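Local coordinates for protein fatty acid synthase 1, isoform A (Drosophila melanogaster, PDB 6FN6) that probably makes long-chain saturated fatty acids from acetyl-CoA and malonyl-CoA using NADPH and is represented here by its dehydratase-enoylreductase-ketoreductase region, at residues A[306-312]-A[337-343]; A[318-324]-A[353-358]; A[378-384]-A[405-409]; A[424-430]-A[441-446]. One frame throughout, in Å; residues are numbered along the deposited sequence.

Contact 1: residues A[306-312]-A[337-343]; sequences GVELANG and VAVVTSN
Asn311 and Ser342 meet at the C-terminal end of the strand pair. The side-chain oxygen OD1 of Asn311 accepts Ser342 N in the plane of its own carbonyl, at 2.7 Å, while CB of the serine lies against the same amide group. The asparagine reaches across because its CG stands beside the backbone N and anti to the carbonyl carbon (chi1 -72°). One residue on, Asn343 OD1 takes a weak bond from Gly312 N. Behind these polar ends, Leu309 and Val340 lie side by side and point the same way, with Leu309 CD2 4.0 Å from Val340 CB; Val340 CG2 also leans on Val307 CB, at 3.9 Å. On the other face Ala310 CB rests against Val339 CG1, at 3.8 Å. Four backbone hydrogen bonds run from Gly306 O with Ala338 N to Ala310 N with Val340 O, among them Glu308 N to Ala338 O, 2.9 Å. The extended side chain of Glu308 leaves the pair for Arg313, its salt-bridge partner, and for Val319 N. With helix 320-329 covering the Val337 and Val339 face, strands 303-309 and 334-341 complete a right-handed beta-alpha-beta unit, as in the Rossmann-like core of class I methyltransferases.

Contact 2: residues A[318-324]-A[353-358]; sequences LVANRLL and LGDSGV
In what is probably the pseudo-methyltransferase domain, with its Rossmann-like alternation of strands and helices, helix 320-329 packs against the loop that follows helix 346-353, and its first turn makes its polar contacts with that loop through one amide. Asn321 works with both ends of its side chain. Its ND2 gives a hydrogen bond to Leu353 O at 3.1 Å; the carbonyl is met in its plane, on a lone pair, with the acceptor close to the asparagine's own amide plane and an N-H...O angle of 159°. Leu353 closes its helix and Gly354, with positive phi, leaves it, so the amide reads a carbonyl at a helix end. From the other end, OD1 of Asn321 accepts the hydroxyl of Ser356 at 2.7 Å; this donor stands above the amide plane, 68° out of it, and away from the lone pairs. Two bonds at opposite ends of the amide, one in its plane and one over it, should restrict its rotation. Apolar groups continue the contact inward. Ala320 CB sits 4.0 Å from Val358 CG1, and the side chains of Leu318 and Leu353 cross at about a right angle. Val339 of strand 334-341 lies beneath Ala320, Leu353 and Val358. At the far end Leu324, its CG anti to the backbone N (chi1 180°), slides past Val358 in the opposite direction, leaving Leu324 CD2 3.6 Å from Val358 CG2.

Contact 3: residues A[378-384]-A[405-409]; sequences FGIDVLS and ILEET
Phe378 turns the edge of its ring to Ile405, whose CG2 lies in the ring plane 3.5 Å from Phe378 CD1; the two side chains stand at about a right angle. Further round the same ring, Glu407 OE1 comes near the plane at the edge, 4.1 Å from Phe378 CZ, with carboxylate and ring planes 74° apart. Glu407 runs alongside Ile380, pointing the same way, and its OE1 is held in a salt bridge by Arg283 of helix 279-296. Beneath these side chains the backbones pair as parallel strands, Glu407 N giving a 2.9 Å hydrogen bond to Gly379 O. These are neighbouring strands in the mixed sheet of what is probably the pseudo-methyltransferase domain, and the chain of 378-384 turns away just beyond their paired ends. There Glu408 takes over: its chain bends at chi2 (-73°) and brings the buried carboxylate back to the turn. Leu383 N meets Glu408 OE2 at 3.0 Å along an almost straight bond, coming from above the carboxylate plane, and Val382 N adds a weak bond to the same oxygen. Ser384 OG donates to Glu408 OE1, 3.2 Å away. On the opposite face from Phe378, Val382 CG2 packs on Leu406 CD2 at 3.8 Å.

Contact 4: residues A[424-430]-A[441-446]; sequences FGFVAVQ and VLARKA
Phe426 lays one ring face under Lys445: CG of the lysine is 3.8 Å from the ring centroid, a CH-pi contact over the face but offset toward the rim. The ring sits beside the backbone of Ala443 and Arg444 as well, and Phe426 CD2 approaches Ala443 CB to 4.0 Å. Further along, the side chains of Val429 and Arg444 cross obliquely, with Val429 CG2 3.6 Å from Arg444 CB. Beyond CB the arginine extends from CG to NE, carrying its guanidinium out of this contact to the backbone oxygens of Lys538 and Asn401. Strands 426-433 and 438-445 form the antiparallel hairpin at one side of the mixed sheet, and a classic beta bulge interrupts their register: Val429 and Gln430 both face Leu442. Leu442 O consequently accepts two backbone donors, Val429 N at 2.7 Å and Gln430 N at 3.2 Å, the latter in the carbonyl plane on a lone pair. At the second bulge residue, Gln430 CB lies 4.0 Å from Leu442 CB on the sheet face next to helix 279-296. Gly425, with positive phi, is the C-prime residue of the Schellman motif that ends helix 410-423 and leads the chain into Phe426.

Overall arrangement
Contacts 1, 3 and 4 share one mixed sheet, in which strands 334-341, 303-309, 374-380, 402-409, 438-445 and 426-433 lie side by side in that order. Contacts 1 and 3 have centres 13 Å apart and are joined by backbone bonds between Val307, Leu309 and Phe378; contact 4 lies another 13 Å beyond contact 3, linked by Leu406 O and Val441 N. Contact 2, centred 11 Å from contact 1, adds the packing of helix 320-329 on the loop after helix 346-353, its segments alternating with those of contact 1 along the chain; contacts 3 and 4 come later in series. Strand order and the antiparallel hairpin match class I methyltransferases, consistent with the pseudo-methyltransferase domain of animal fatty acid synthases, away from the predicted dehydratase residues.

Contact 1: residues A[306-312]-A[337-343]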
loop_
_atom_site.group_PDB
_atom_site.type_symbol
_atom_site.label_atom_id
_atom_site.label_comp_id
_atom_site.label_asym_id
_atom_site.label_seq_id
_atom_site.Cartn_x
_atom_site.Cartn_y
_atom_site.Cartn_z
ATOM N N GLY A 306 30.100 24.053 -61.619
ATOM C CA GLY A 306 30.423 25.460 -61.461
ATOM C C GLY A 306 31.673 25.701 -60.634
ATOM O O GLY A 306 32.145 24.806 -59.936
ATOM N N VAL A 307 32.219 26.911 -60.723
ATOM C CA VAL A 307 33.404 27.275 -59.954
ATOM C C VAL A 307 33.282 28.704 -59.435
ATOM O O VAL A 307 32.493 29.494 -59.953
ATOM C CB VAL A 307 34.688 27.114 -60.796
ATOM C CG1 VAL A 307 34.857 25.672 -61.246
ATOM C CG2 VAL A 307 34.668 28.049 -61.998
ATOM N N GLU A 308 34.067 29.027 -58.411
ATOM C CA GLU A 308 34.118 30.385 -57.880
ATOM C C GLU A 308 35.554 30.888 -57.808
ATOM O O GLU A 308 36.390 30.319 -57.106
ATOM C CB GLU A 308 33.472 30.456 -56.494
ATOM C CG GLU A 308 33.853 31.706 -55.701
ATOM C CD GLU A 308 33.031 31.878 -54.437
ATOM O OE1 GLU A 308 32.553 30.863 -53.887
ATOM O OE2 GLU A 308 32.863 33.033 -53.988
ATOM N N LEU A 309 35.829 31.960 -58.543
ATOM C CA LEU A 309 37.139 32.597 -58.525
ATOM C C LEU A 309 37.305 33.398 -57.233
ATOM O O LEU A 309 36.486 34.263 -56.921
ATOM C CB LEU A 309 37.307 33.492 -59.751
ATOM C CG LEU A 309 37.085 32.778 -61.089
ATOM C CD1 LEU A 309 37.113 33.765 -62.243
ATOM C CD2 LEU A 309 38.117 31.675 -61.304
ATOM N N ALA A 310 38.368 33.102 -56.489
ATOM C CA ALA A 310 38.567 33.673 -55.157
ATOM C C ALA A 310 39.940 34.325 -54.986
ATOM O O ALA A 310 40.598 34.125 -53.967
ATOM C CB ALA A 310 38.370 32.594 -54.099
ATOM N N ASN A 311 40.370 35.105 -55.973
ATOM C CA ASN A 311 41.662 35.781 -55.888
ATOM C C ASN A 311 41.546 37.127 -55.177
ATOM O O ASN A 311 40.817 38.012 -55.622
ATOM C CB ASN A 311 42.246 35.996 -57.286
ATOM C CG ASN A 311 42.742 34.713 -57.916
ATOM O OD1 ASN A 311 43.019 33.734 -57.223
ATOM N ND2 ASN A 311 42.863 34.713 -59.239
ATOM N N GLY A 312 42.271 37.275 -54.071
ATOM C CA GLY A 312 42.255 38.514 -53.312
ATOM C C GLY A 312 41.006 38.684 -52.472
ATOM O O GLY A 312 40.510 39.797 -52.296
ATOM N N VAL A 337 30.701 21.917 -57.467
ATOM C CA VAL A 337 31.170 23.277 -57.243
ATOM C C VAL A 337 32.573 23.237 -56.659
ATOM O O VAL A 337 32.866 22.429 -55.779
ATOM C CB VAL A 337 30.209 24.054 -56.324
ATOM C CG1 VAL A 337 30.707 25.477 -56.105
ATOM C CG2 VAL A 337 28.807 24.061 -56.907
ATOM N N ALA A 338 33.439 24.107 -57.163
ATOM C CA ALA A 338 34.814 24.185 -56.692
ATOM C C ALA A 338 35.211 25.636 -56.461
ATOM O O ALA A 338 34.613 26.548 -57.031
ATOM C CB ALA A 338 35.757 23.528 -57.687
ATOM N N VAL A 339 36.214 25.844 -55.615
ATOM C CA VAL A 339 36.760 27.175 -55.402
ATOM C C VAL A 339 38.160 27.215 -55.995
ATOM O O VAL A 339 39.039 26.450 -55.599
ATOM C CB VAL A 339 36.776 27.552 -53.910
ATOM C CG1 VAL A 339 37.308 28.969 -53.720
ATOM C CG2 VAL A 339 35.384 27.419 -53.313
ATOM N N VAL A 340 38.355 28.117 -56.949
ATOM C CA VAL A 340 39.629 28.248 -57.637
ATOM C C VAL A 340 40.447 29.347 -56.976
ATOM O O VAL A 340 39.940 30.436 -56.710
ATOM C CB VAL A 340 39.434 28.537 -59.133
ATOM C CG1 VAL A 340 40.761 28.439 -59.866
ATOM C CG2 VAL A 340 38.414 27.580 -59.736
ATOM N N THR A 341 41.716 29.054 -56.713
ATOM C CA THR A 341 42.599 30.009 -56.054
ATOM C C THR A 341 43.917 30.122 -56.807
ATOM O O THR A 341 44.522 29.118 -57.181
ATOM C CB THR A 341 42.878 29.608 -54.591
ATOM O OG1 THR A 341 43.742 30.578 -53.985
ATOM C CG2 THR A 341 43.530 28.227 -54.514
ATOM N N SER A 342 44.348 31.359 -57.031
ATOM C CA SER A 342 45.606 31.623 -57.709
ATOM C C SER A 342 46.705 31.950 -56.705
ATOM O O SER A 342 47.883 32.001 -57.059
ATOM C CB SER A 342 45.442 32.776 -58.702
ATOM O OG SER A 342 46.638 33.002 -59.426
ATOM N N ASN A 343 46.318 32.175 -55.452
ATOM C CA ASN A 343 47.270 32.611 -54.439
ATOM C C ASN A 343 47.783 31.424 -53.623
ATOM O O ASN A 343 48.361 31.605 -52.549
ATOM C CB ASN A 343 46.627 33.649 -53.516
ATOM C CG ASN A 343 46.105 34.858 -54.273
ATOM O OD1 ASN A 343 44.971 35.293 -54.064
ATOM N ND2 ASN A 343 46.927 35.402 -55.165
#

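Contact 2: residues A[318-324]-A[353-358]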
loop_
_atom_site.group_PDB
_atom_site.type_symbol
_atom_site.label_atom_id
_atom_site.label_comp_id
_atom_site.label_asym_id
_atom_site.label_seq_id
_atom_site.Cartn_x
_atom_site.Cartn_y
_atom_site.Cartn_z
ATOM N N LEU A 318 33.349 33.961 -49.516
ATOM C CA LEU A 318 33.048 33.263 -50.766
ATOM C C LEU A 318 31.650 32.647 -50.689
ATOM O O LEU A 318 31.183 32.286 -49.609
ATOM C CB LEU A 318 34.109 32.201 -51.075
ATOM C CG LEU A 318 34.496 31.218 -49.973
ATOM C CD1 LEU A 318 33.584 30.006 -49.962
ATOM C CD2 LEU A 318 35.953 30.802 -50.138
ATOM N N VAL A 319 30.989 32.531 -51.838
ATOM C CA VAL A 319 29.588 32.113 -51.883
ATOM C C VAL A 319 29.415 30.655 -52.306
ATOM O O VAL A 319 28.289 30.156 -52.357
ATOM C CB VAL A 319 28.777 33.029 -52.828
ATOM C CG1 VAL A 319 28.885 34.485 -52.392
ATOM C CG2 VAL A 319 29.237 32.867 -54.281
ATOM N N ALA A 320 30.520 29.984 -52.618
ATOM C CA ALA A 320 30.489 28.617 -53.138
ATOM C C ALA A 320 29.473 27.720 -52.426
ATOM O O ALA A 320 28.686 27.028 -53.076
ATOM C CB ALA A 320 31.874 27.997 -53.041
ATOM N N ASN A 321 29.490 27.734 -51.096
ATOM C CA ASN A 321 28.590 26.889 -50.315
ATOM C C ASN A 321 27.138 27.186 -50.662
ATOM O O ASN A 321 26.342 26.271 -50.872
ATOM C CB ASN A 321 28.821 27.091 -48.816
ATOM C CG ASN A 321 30.063 26.380 -48.315
ATOM O OD1 ASN A 321 30.663 25.576 -49.029
ATOM N ND2 ASN A 321 30.450 26.665 -47.076
ATOM N N ARG A 322 26.795 28.468 -50.711
ATOM C CA ARG A 322 25.431 28.882 -51.016
ATOM C C ARG A 322 25.009 28.407 -52.402
ATOM O O ARG A 322 23.880 27.960 -52.593
ATOM C CB ARG A 322 25.297 30.403 -50.917
ATOM C CG ARG A 322 23.883 30.925 -51.152
ATOM C CD ARG A 322 22.907 30.462 -50.080
ATOM N NE ARG A 322 23.263 30.962 -48.754
ATOM C CZ ARG A 322 22.669 30.582 -47.627
ATOM N NH1 ARG A 322 21.686 29.692 -47.654
ATOM N NH2 ARG A 322 23.061 31.092 -46.467
ATOM N N LEU A 323 25.916 28.507 -53.369
ATOM C CA LEU A 323 25.615 28.080 -54.729
ATOM C C LEU A 323 25.320 26.586 -54.769
ATOM O O LEU A 323 24.300 26.164 -55.308
ATOM C CB LEU A 323 26.769 28.415 -55.673
ATOM C CG LEU A 323 27.167 29.889 -55.778
ATOM C CD1 LEU A 323 28.283 30.057 -56.795
ATOM C CD2 LEU A 323 25.972 30.765 -56.139
ATOM N N LEU A 324 26.213 25.787 -54.195
ATOM C CA LEU A 324 26.019 24.344 -54.167
ATOM C C LEU A 324 24.735 24.000 -53.419
ATOM O O LEU A 324 24.054 23.027 -53.743
ATOM C CB LEU A 324 27.216 23.651 -53.514
ATOM C CG LEU A 324 27.137 22.125 -53.411
ATOM C CD1 LEU A 324 26.950 21.481 -54.781
ATOM C CD2 LEU A 324 28.376 21.570 -52.723
ATOM N N LEU A 353 35.500 26.410 -46.153
ATOM C CA LEU A 353 34.328 25.764 -46.742
ATOM C C LEU A 353 33.655 24.791 -45.777
ATOM O O LEU A 353 32.428 24.745 -45.687
ATOM C CB LEU A 353 34.722 25.026 -48.024
ATOM C CG LEU A 353 35.185 25.909 -49.182
ATOM C CD1 LEU A 353 35.818 25.066 -50.276
ATOM C CD2 LEU A 353 34.014 26.702 -49.733
ATOM N N GLY A 354 34.459 24.012 -45.062
ATOM C CA GLY A 354 33.936 23.110 -44.054
ATOM C C GLY A 354 33.309 21.832 -44.581
ATOM O O GLY A 354 33.804 21.214 -45.524
ATOM N N ASP A 355 32.204 21.443 -43.952
ATOM C CA ASP A 355 31.524 20.188 -44.247
ATOM C C ASP A 355 30.505 20.350 -45.375
ATOM O O ASP A 355 29.476 19.677 -45.398
ATOM C CB ASP A 355 30.836 19.662 -42.983
ATOM C CG ASP A 355 30.290 18.257 -43.154
ATOM O OD1 ASP A 355 30.869 17.485 -43.947
ATOM O OD2 ASP A 355 29.282 17.925 -42.493
ATOM N N SER A 356 30.797 21.245 -46.314
ATOM C CA SER A 356 29.867 21.544 -47.398
ATOM C C SER A 356 30.034 20.588 -48.575
ATOM O O SER A 356 29.064 20.237 -49.245
ATOM C CB SER A 356 30.064 22.983 -47.875
ATOM O OG SER A 356 29.298 23.245 -49.037
ATOM N N GLY A 357 31.270 20.170 -48.817
ATOM C CA GLY A 357 31.576 19.282 -49.922
ATOM C C GLY A 357 31.909 20.029 -51.199
ATOM O O GLY A 357 31.623 19.563 -52.302
ATOM N N VAL A 358 32.522 21.197 -51.042
ATOM C CA VAL A 358 32.996 21.976 -52.173
ATOM C C VAL A 358 34.486 21.706 -52.297
ATOM O O VAL A 358 35.249 21.961 -51.366
ATOM C CB VAL A 358 32.695 23.480 -51.996
ATOM C CG1 VAL A 358 33.349 24.303 -53.098
ATOM C CG2 VAL A 358 31.198 23.722 -51.980
#

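Contact 3: residues A[378-384]-A[405-409]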
loop_
_atom_site.group_PDB
_atom_site.type_symbol
_atom_site.label_atom_id
_atom_site.label_comp_id
_atom_site.label_asym_id
_atom_site.label_seq_id
_atom_site.Cartn_x
_atom_site.Cartn_y
_atom_site.Cartn_z
ATOM N N PHE A 378 31.532 31.922 -61.384
ATOM C CA PHE A 378 31.256 33.100 -60.575
ATOM C C PHE A 378 32.538 33.881 -60.317
ATOM O O PHE A 378 33.597 33.296 -60.089
ATOM C CB PHE A 378 30.601 32.714 -59.249
ATOM C CG PHE A 378 30.328 33.887 -58.353
ATOM C CD1 PHE A 378 29.186 34.654 -58.520
ATOM C CD2 PHE A 378 31.218 34.231 -57.347
ATOM C CE1 PHE A 378 28.936 35.737 -57.700
ATOM C CE2 PHE A 378 30.972 35.313 -56.523
ATOM C CZ PHE A 378 29.830 36.067 -56.700
ATOM N N GLY A 379 32.435 35.205 -60.366
ATOM C CA GLY A 379 33.576 36.070 -60.127
ATOM C C GLY A 379 33.158 37.465 -59.708
ATOM O O GLY A 379 32.051 37.907 -60.015
ATOM N N ILE A 380 34.042 38.158 -58.999
ATOM C CA ILE A 380 33.774 39.521 -58.564
ATOM C C ILE A 380 34.816 40.447 -59.173
ATOM O O ILE A 380 36.015 40.183 -59.096
ATOM C CB ILE A 380 33.762 39.635 -57.022
ATOM C CG1 ILE A 380 32.757 38.640 -56.426
ATOM C CG2 ILE A 380 33.445 41.074 -56.595
ATOM C CD1 ILE A 380 32.614 38.708 -54.920
ATOM N N ASP A 381 34.345 41.528 -59.786
ATOM C CA ASP A 381 35.225 42.535 -60.365
ATOM C C ASP A 381 36.092 41.946 -61.476
ATOM O O ASP A 381 37.278 42.258 -61.582
ATOM C CB ASP A 381 36.105 43.156 -59.277
ATOM C CG ASP A 381 35.291 43.799 -58.172
ATOM O OD1 ASP A 381 34.150 44.227 -58.447
ATOM O OD2 ASP A 381 35.790 43.880 -57.028
ATOM N N VAL A 382 35.490 41.105 -62.309
ATOM C CA VAL A 382 36.202 40.478 -63.415
ATOM C C VAL A 382 36.343 41.477 -64.558
ATOM O O VAL A 382 37.365 41.510 -65.243
ATOM C CB VAL A 382 35.484 39.196 -63.878
ATOM C CG1 VAL A 382 36.188 38.581 -65.086
ATOM C CG2 VAL A 382 35.405 38.194 -62.738
ATOM N N LEU A 383 35.310 42.286 -64.764
ATOM C CA LEU A 383 35.325 43.298 -65.813
ATOM C C LEU A 383 36.044 44.559 -65.335
ATOM O O LEU A 383 36.335 45.457 -66.124
ATOM C CB LEU A 383 33.900 43.635 -66.250
ATOM C CG LEU A 383 33.036 42.442 -66.666
ATOM C CD1 LEU A 383 31.622 42.896 -66.990
ATOM C CD2 LEU A 383 33.648 41.702 -67.856
ATOM N N SER A 384 36.316 44.621 -64.035
ATOM C CA SER A 384 37.027 45.749 -63.439
ATOM C C SER A 384 38.532 45.628 -63.652
ATOM O O SER A 384 39.225 46.630 -63.825
ATOM C CB SER A 384 36.719 45.841 -61.946
ATOM O OG SER A 384 35.329 45.999 -61.726
ATOM N N ILE A 405 28.465 34.368 -64.029
ATOM C CA ILE A 405 27.865 35.137 -62.949
ATOM C C ILE A 405 28.915 36.123 -62.456
ATOM O O ILE A 405 29.858 35.744 -61.763
ATOM C CB ILE A 405 27.361 34.238 -61.804
ATOM C CG1 ILE A 405 26.506 33.091 -62.354
ATOM C CG2 ILE A 405 26.555 35.064 -60.813
ATOM C CD1 ILE A 405 26.090 32.078 -61.308
ATOM N N LEU A 406 28.757 37.388 -62.828
ATOM C CA LEU A 406 29.755 38.401 -62.511
ATOM C C LEU A 406 29.176 39.499 -61.625
ATOM O O LEU A 406 28.276 40.231 -62.033
ATOM C CB LEU A 406 30.316 39.011 -63.798
ATOM C CG LEU A 406 30.840 38.014 -64.835
ATOM C CD1 LEU A 406 31.221 38.728 -66.119
ATOM C CD2 LEU A 406 32.024 37.228 -64.292
ATOM N N GLU A 407 29.693 39.601 -60.404
ATOM C CA GLU A 407 29.342 40.704 -59.520
ATOM C C GLU A 407 30.300 41.849 -59.804
ATOM O O GLU A 407 31.518 41.688 -59.722
ATOM C CB GLU A 407 29.401 40.282 -58.048
ATOM C CG GLU A 407 29.286 41.438 -57.059
ATOM C CD GLU A 407 29.137 40.978 -55.614
ATOM O OE1 GLU A 407 28.724 39.820 -55.389
ATOM O OE2 GLU A 407 29.436 41.778 -54.700
ATOM N N GLU A 408 29.746 43.006 -60.144
ATOM C CA GLU A 408 30.554 44.152 -60.538
ATOM C C GLU A 408 30.116 45.409 -59.805
ATOM O O GLU A 408 29.026 45.458 -59.236
ATOM C CB GLU A 408 30.449 44.380 -62.052
ATOM C CG GLU A 408 30.884 43.197 -62.902
ATOM C CD GLU A 408 32.382 42.991 -62.899
ATOM O OE1 GLU A 408 33.121 43.981 -62.718
ATOM O OE2 GLU A 408 32.822 41.836 -63.079
ATOM N N THR A 409 30.980 46.419 -59.806
ATOM C CA THR A 409 30.594 47.736 -59.321
ATOM C C THR A 409 29.853 48.449 -60.445
ATOM O O THR A 409 30.279 48.415 -61.599
ATOM C CB THR A 409 31.810 48.569 -58.874
ATOM O OG1 THR A 409 32.651 48.840 -60.002
ATOM C CG2 THR A 409 32.609 47.822 -57.818
#

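Contact 4: residues A[424-430]-A[441-446]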
loop_
_atom_site.group_PDB
_atom_site.type_symbol
_atom_site.label_atom_id
_atom_site.label_comp_id
_atom_site.label_asym_id
_atom_site.label_seq_id
_atom_site.Cartn_x
_atom_site.Cartn_y
_atom_site.Cartn_z
ATOM N N PHE A 424 33.931 40.637 -76.236
ATOM C CA PHE A 424 34.237 39.211 -76.237
ATOM C C PHE A 424 33.052 38.361 -76.684
ATOM O O PHE A 424 33.047 37.144 -76.502
ATOM C CB PHE A 424 34.724 38.779 -74.854
ATOM C CG PHE A 424 36.159 39.140 -74.588
ATOM C CD1 PHE A 424 37.173 38.232 -74.849
ATOM C CD2 PHE A 424 36.498 40.391 -74.101
ATOM C CE1 PHE A 424 38.496 38.559 -74.616
ATOM C CE2 PHE A 424 37.820 40.724 -73.866
ATOM C CZ PHE A 424 38.820 39.805 -74.125
ATOM N N GLY A 425 32.051 39.006 -77.274
ATOM C CA GLY A 425 30.950 38.289 -77.894
ATOM C C GLY A 425 29.876 37.799 -76.945
ATOM O O GLY A 425 29.075 36.931 -77.298
ATOM N N PHE A 426 29.863 38.347 -75.736
ATOM C CA PHE A 426 28.889 37.949 -74.728
ATOM C C PHE A 426 27.789 38.995 -74.603
ATOM O O PHE A 426 27.995 40.168 -74.912
ATOM C CB PHE A 426 29.572 37.727 -73.378
ATOM C CG PHE A 426 30.112 36.341 -73.200
ATOM C CD1 PHE A 426 31.184 35.899 -73.956
ATOM C CD2 PHE A 426 29.543 35.474 -72.285
ATOM C CE1 PHE A 426 31.680 34.620 -73.797
ATOM C CE2 PHE A 426 30.034 34.198 -72.122
ATOM C CZ PHE A 426 31.104 33.769 -72.880
ATOM N N VAL A 427 26.616 38.556 -74.159
ATOM C CA VAL A 427 25.487 39.453 -73.959
ATOM C C VAL A 427 25.023 39.361 -72.508
ATOM O O VAL A 427 25.088 38.299 -71.890
ATOM C CB VAL A 427 24.335 39.123 -74.933
ATOM C CG1 VAL A 427 23.724 37.764 -74.609
ATOM C CG2 VAL A 427 23.274 40.212 -74.896
ATOM N N ALA A 428 24.564 40.476 -71.956
ATOM C CA ALA A 428 24.060 40.466 -70.593
ATOM C C ALA A 428 22.641 39.915 -70.589
ATOM O O ALA A 428 21.693 40.594 -70.985
ATOM C CB ALA A 428 24.100 41.857 -69.993
ATOM N N VAL A 429 22.509 38.670 -70.144
ATOM C CA VAL A 429 21.216 38.009 -70.087
ATOM C C VAL A 429 20.371 38.652 -68.999
ATOM O O VAL A 429 19.198 38.953 -69.213
ATOM C CB VAL A 429 21.374 36.496 -69.859
ATOM C CG1 VAL A 429 20.021 35.842 -69.603
ATOM C CG2 VAL A 429 22.061 35.851 -71.054
ATOM N N GLN A 430 20.967 38.853 -67.827
ATOM C CA GLN A 430 20.271 39.510 -66.728
ATOM C C GLN A 430 21.163 40.541 -66.049
ATOM O O GLN A 430 22.387 40.406 -66.031
ATOM C CB GLN A 430 19.798 38.483 -65.693
ATOM C CG GLN A 430 18.602 37.654 -66.140
ATOM C CD GLN A 430 17.802 37.094 -64.979
ATOM O OE1 GLN A 430 16.580 36.960 -65.068
ATOM N NE2 GLN A 430 18.484 36.760 -63.886
ATOM N N VAL A 441 25.554 40.441 -62.748
ATOM C CA VAL A 441 25.359 40.283 -64.182
ATOM C C VAL A 441 25.467 38.818 -64.581
ATOM O O VAL A 441 26.460 38.152 -64.287
ATOM C CB VAL A 441 26.376 41.135 -64.972
ATOM C CG1 VAL A 441 26.108 41.044 -66.466
ATOM C CG2 VAL A 441 26.335 42.586 -64.512
ATOM N N LEU A 442 24.440 38.325 -65.263
ATOM C CA LEU A 442 24.475 36.987 -65.837
ATOM C C LEU A 442 24.722 37.098 -67.343
ATOM O O LEU A 442 23.907 37.667 -68.072
ATOM C CB LEU A 442 23.168 36.243 -65.549
ATOM C CG LEU A 442 23.129 34.764 -65.946
ATOM C CD1 LEU A 442 24.109 33.943 -65.123
ATOM C CD2 LEU A 442 21.724 34.209 -65.803
ATOM N N ALA A 443 25.843 36.548 -67.802
ATOM C CA ALA A 443 26.250 36.694 -69.197
ATOM C C ALA A 443 26.292 35.350 -69.911
ATOM O O ALA A 443 26.451 34.303 -69.283
ATOM C CB ALA A 443 27.606 37.374 -69.279
ATOM N N ARG A 444 26.161 35.401 -71.233
ATOM C CA ARG A 444 26.090 34.209 -72.069
ATOM C C ARG A 444 26.410 34.587 -73.515
ATOM O O ARG A 444 26.173 35.724 -73.922
ATOM C CB ARG A 444 24.693 33.585 -71.983
ATOM C CG ARG A 444 24.573 32.175 -72.535
ATOM C CD ARG A 444 23.105 31.787 -72.688
ATOM N NE ARG A 444 22.872 30.350 -72.547
ATOM C CZ ARG A 444 21.677 29.775 -72.645
ATOM N NH1 ARG A 444 20.602 30.509 -72.907
ATOM N NH2 ARG A 444 21.553 28.462 -72.497
ATOM N N LYS A 445 26.967 33.654 -74.285
ATOM C CA LYS A 445 27.165 33.886 -75.713
ATOM C C LYS A 445 25.803 33.906 -76.402
ATOM O O LYS A 445 24.950 33.065 -76.129
ATOM C CB LYS A 445 28.064 32.814 -76.340
ATOM C CG LYS A 445 29.551 32.988 -76.056
ATOM C CD LYS A 445 30.398 32.012 -76.869
ATOM C CE LYS A 445 30.975 32.664 -78.120
ATOM N NZ LYS A 445 32.030 33.670 -77.799
ATOM N N ALA A 446 25.599 34.875 -77.286
ATOM C CA ALA A 446 24.342 34.989 -78.018
ATOM C C ALA A 446 24.244 33.933 -79.121
ATOM O O ALA A 446 25.251 33.353 -79.528
ATOM C CB ALA A 446 24.201 36.379 -78.604
#